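Local coordinates for bromo domain-containing protein (Trypanosoma brucei brucei, PDB 5K29) that is of unknown function but, judging by its bromodomain, probably recognises acetylated lysine on histones or other proteins, at residues Glu79-Met84 and Phe108-Ile113. Sequence-based numbering, arbitrary orientation.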
ATOM      1  N   GLU A  79       2.492   5.957   3.238  1.00 52.12           N
ATOM      2  CA  GLU A  79       1.623   7.037   3.747  1.00 52.62           C
ATOM      3  C   GLU A  79       0.202   6.774   3.282  1.00 55.94           C
ATOM      4  O   GLU A  79      -0.696   6.724   4.102  1.00 55.59           O
ATOM      5  CB  GLU A  79       2.035   8.395   3.198  1.00 55.99           C
ATOM      6  CG  GLU A  79       3.106   9.115   3.976  1.00 72.82           C
ATOM      7  CD  GLU A  79       3.604  10.363   3.272  1.00 91.05           C
ATOM      8  OE1 GLU A  79       2.864  10.907   2.420  1.00 97.44           O
ATOM      9  OE2 GLU A  79       4.735  10.803   3.577  1.00 81.65           O
ATOM     10  N   ASP A  80       0.013   6.523   1.978  1.00 53.22           N
ATOM     11  CA  ASP A  80      -1.303   6.257   1.386  1.00 52.51           C
ATOM     12  C   ASP A  80      -2.029   5.122   2.071  1.00 55.17           C
ATOM     13  O   ASP A  80      -3.206   5.250   2.346  1.00 55.61           O
ATOM     14  CB  ASP A  80      -1.156   5.976  -0.112  1.00 54.94           C
ATOM     15  CG  ASP A  80      -0.890   7.208  -0.946  1.00 64.55           C
ATOM     16  OD1 ASP A  80      -0.667   8.301  -0.355  1.00 66.38           O
ATOM     17  OD2 ASP A  80      -0.920   7.096  -2.179  1.00 68.73           O
ATOM     18  N   ILE A  81      -1.318   4.032   2.382  1.00 52.02           N
ATOM     19  CA  ILE A  81      -1.884   2.889   3.086  1.00 50.80           C
ATOM     20  C   ILE A  81      -2.299   3.314   4.495  1.00 51.26           C
ATOM     21  O   ILE A  81      -3.400   2.987   4.899  1.00 51.73           O
ATOM     22  CB  ILE A  81      -0.914   1.669   3.115  1.00 54.34           C
ATOM     23  CG1 ILE A  81      -0.524   1.167   1.683  1.00 56.23           C
ATOM     24  CG2 ILE A  81      -1.467   0.507   3.999  1.00 54.60           C
ATOM     25  CD1 ILE A  81      -1.670   0.647   0.788  1.00 58.70           C
ATOM     26  N   ARG A  82      -1.405   3.994   5.255  1.00 47.00           N
ATOM     27  CA  ARG A  82      -1.700   4.407   6.636  1.00 45.45           C
ATOM     28  C   ARG A  82      -2.871   5.356   6.681  1.00 48.89           C
ATOM     29  O   ARG A  82      -3.727   5.214   7.557  1.00 49.71           O
ATOM     30  CB  ARG A  82      -0.459   4.996   7.325  1.00 42.86           C
ATOM     31  CG  ARG A  82       0.541   3.889   7.644  1.00 53.76           C
ATOM     32  CD  ARG A  82       1.695   4.327   8.473  1.00 57.27           C
ATOM     33  NE  ARG A  82       2.519   3.170   8.815  1.00 55.06           N
ATOM     34  CZ  ARG A  82       3.793   3.045   8.493  1.00 59.64           C
ATOM     35  NH1 ARG A  82       4.459   1.951   8.827  1.00 58.41           N
ATOM     36  NH2 ARG A  82       4.419   4.019   7.844  1.00 53.34           N
ATOM     37  N   LEU A  83      -2.965   6.254   5.694  1.00 46.18           N
ATOM     38  CA  LEU A  83      -4.063   7.203   5.598  1.00 49.37           C
ATOM     39  C   LEU A  83      -5.385   6.512   5.346  1.00 54.68           C
ATOM     40  O   LEU A  83      -6.372   6.914   5.956  1.00 55.17           O
ATOM     41  CB  LEU A  83      -3.813   8.321   4.548  1.00 51.46           C
ATOM     42  CG  LEU A  83      -2.603   9.269   4.705  1.00 59.58           C
ATOM     43  CD1 LEU A  83      -2.759  10.507   3.813  1.00 62.76           C
ATOM     44  CD2 LEU A  83      -2.410   9.758   6.148  1.00 64.94           C
ATOM     45  N   MET A  84      -5.418   5.457   4.484  1.00 52.34           N
ATOM     46  CA  MET A  84      -6.655   4.704   4.173  1.00 52.49           C
ATOM     47  C   MET A  84      -7.053   3.971   5.442  1.00 55.64           C
ATOM     48  O   MET A  84      -8.216   3.963   5.817  1.00 58.09           O
ATOM     49  CB  MET A  84      -6.400   3.618   3.109  1.00 55.57           C
ATOM     50  CG  MET A  84      -6.276   4.104   1.673  1.00 61.73           C
ATOM     51  SD  MET A  84      -5.502   2.917   0.460  1.00 67.06           S
ATOM     52  CE  MET A  84      -5.468   1.470   1.320  1.00 62.23           C
ATOM     53  N   PHE A 108       0.144  -6.595   6.820  1.00 56.25           N
ATOM     54  CA  PHE A 108       0.374  -7.404   5.635  1.00 57.16           C
ATOM     55  C   PHE A 108       1.001  -6.571   4.489  1.00 59.28           C
ATOM     56  O   PHE A 108       1.976  -7.015   3.882  1.00 59.20           O
ATOM     57  CB  PHE A 108      -0.933  -8.095   5.186  1.00 59.38           C
ATOM     58  CG  PHE A 108      -0.950  -8.469   3.725  1.00 60.27           C
ATOM     59  CD1 PHE A 108      -0.340  -9.641   3.282  1.00 63.21           C
ATOM     60  CD2 PHE A 108      -1.565  -7.640   2.785  1.00 59.78           C
ATOM     61  CE1 PHE A 108      -0.346  -9.980   1.932  1.00 64.85           C
ATOM     62  CE2 PHE A 108      -1.579  -7.984   1.437  1.00 61.78           C
ATOM     63  CZ  PHE A 108      -0.991  -9.164   1.021  1.00 62.94           C
ATOM     64  N   ALA A 109       0.423  -5.395   4.192  1.00 53.20           N
ATOM     65  CA  ALA A 109       0.871  -4.507   3.115  1.00 51.02           C
ATOM     66  C   ALA A 109       2.294  -3.959   3.375  1.00 55.80           C
ATOM     67  O   ALA A 109       3.108  -3.918   2.454  1.00 55.60           O
ATOM     68  CB  ALA A 109      -0.116  -3.364   2.926  1.00 49.37           C
ATOM     69  N   MET A 110       2.593  -3.561   4.614  1.00 52.07           N
ATOM     70  CA  MET A 110       3.927  -3.079   4.968  1.00 53.89           C
ATOM     71  C   MET A 110       4.968  -4.203   4.726  1.00 60.69           C
ATOM     72  O   MET A 110       6.046  -3.916   4.212  1.00 62.04           O
ATOM     73  CB  MET A 110       3.985  -2.573   6.429  1.00 56.55           C
ATOM     74  CG  MET A 110       3.087  -1.376   6.699  1.00 59.52           C
ATOM     75  SD  MET A 110       3.370  -0.006   5.553  1.00 63.58           S
ATOM     76  CE  MET A 110       1.939   0.937   5.812  1.00 60.30           C
ATOM     77  N   GLY A 111       4.593  -5.452   5.032  1.00 57.24           N
ATOM     78  CA  GLY A 111       5.418  -6.645   4.836  1.00 58.99           C
ATOM     79  C   GLY A 111       5.777  -6.836   3.374  1.00 60.39           C
ATOM     80  O   GLY A 111       6.950  -7.008   3.053  1.00 59.37           O
ATOM     81  N   LYS A 112       4.783  -6.715   2.472  1.00 55.33           N
ATOM     82  CA  LYS A 112       4.962  -6.844   1.009  1.00 56.01           C
ATOM     83  C   LYS A 112       5.792  -5.691   0.435  1.00 58.18           C
ATOM     84  O   LYS A 112       6.615  -5.894  -0.457  1.00 57.67           O
ATOM     85  CB  LYS A 112       3.603  -6.932   0.274  1.00 58.20           C
ATOM     86  CG  LYS A 112       2.958  -8.311   0.315  1.00 68.37           C
ATOM     87  CD  LYS A 112       3.041  -8.953  -1.060  1.00 83.19           C
ATOM     88  CE  LYS A 112       2.701 -10.419  -1.081  1.00 99.95           C
ATOM     89  NZ  LYS A 112       1.237 -10.651  -1.042  1.00114.12           N
ATOM     90  N   ILE A 113       5.594  -4.490   0.977  1.00 54.44           N
ATOM     91  CA  ILE A 113       6.320  -3.291   0.574  1.00 53.91           C
ATOM     92  C   ILE A 113       7.781  -3.436   0.977  1.00 55.84           C
ATOM     93  O   ILE A 113       8.653  -3.161   0.157  1.00 56.85           O
ATOM     94  CB  ILE A 113       5.633  -1.978   1.110  1.00 55.56           C
ATOM     95  CG1 ILE A 113       4.235  -1.768   0.428  1.00 54.14           C
ATOM     96  CG2 ILE A 113       6.545  -0.763   0.881  1.00 56.67           C
ATOM     97  CD1 ILE A 113       3.197  -0.824   1.175  1.00 51.83           C
TER
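In the bromodomain's left-handed four-helix bundle, helices 75-92 and 97-122 are the last two in sequence, and here they run almost exactly antiparallel (176°) with their local axes 10.9 Å apart. Ile-81 is the bump on the first helix. Its side chain sets off toward the second and settles into a hollow made by Ala-109 and its neighbour Met-110 on one turn and Ile-113 on the next. CG2, anti to the backbone N, faces the small methyl of Ala-109, with CB at 4.2 Å, and also the tip of Met-110. CG1 reaches the other way, to CD1 of Ile-113 at 4.3 Å. Phe-105, a turn earlier, also touches Ile-81.

Met-110 starts off along the flank of its helix, then bends at chi2 (-53°), swinging SD and CE across the gap past Ile-81. Arg-82, extended from CG to NE, crosses it obliquely at the exposed edge of the contact and also touches Glu-106. The Met-110 methyl sits in the notch between two adjacent side chains of helix 75-92: CE lies 3.9 Å from CG2 of Ile-81 and 3.7 Å from CG of Arg-82, over one face of the guanidinium near its rim.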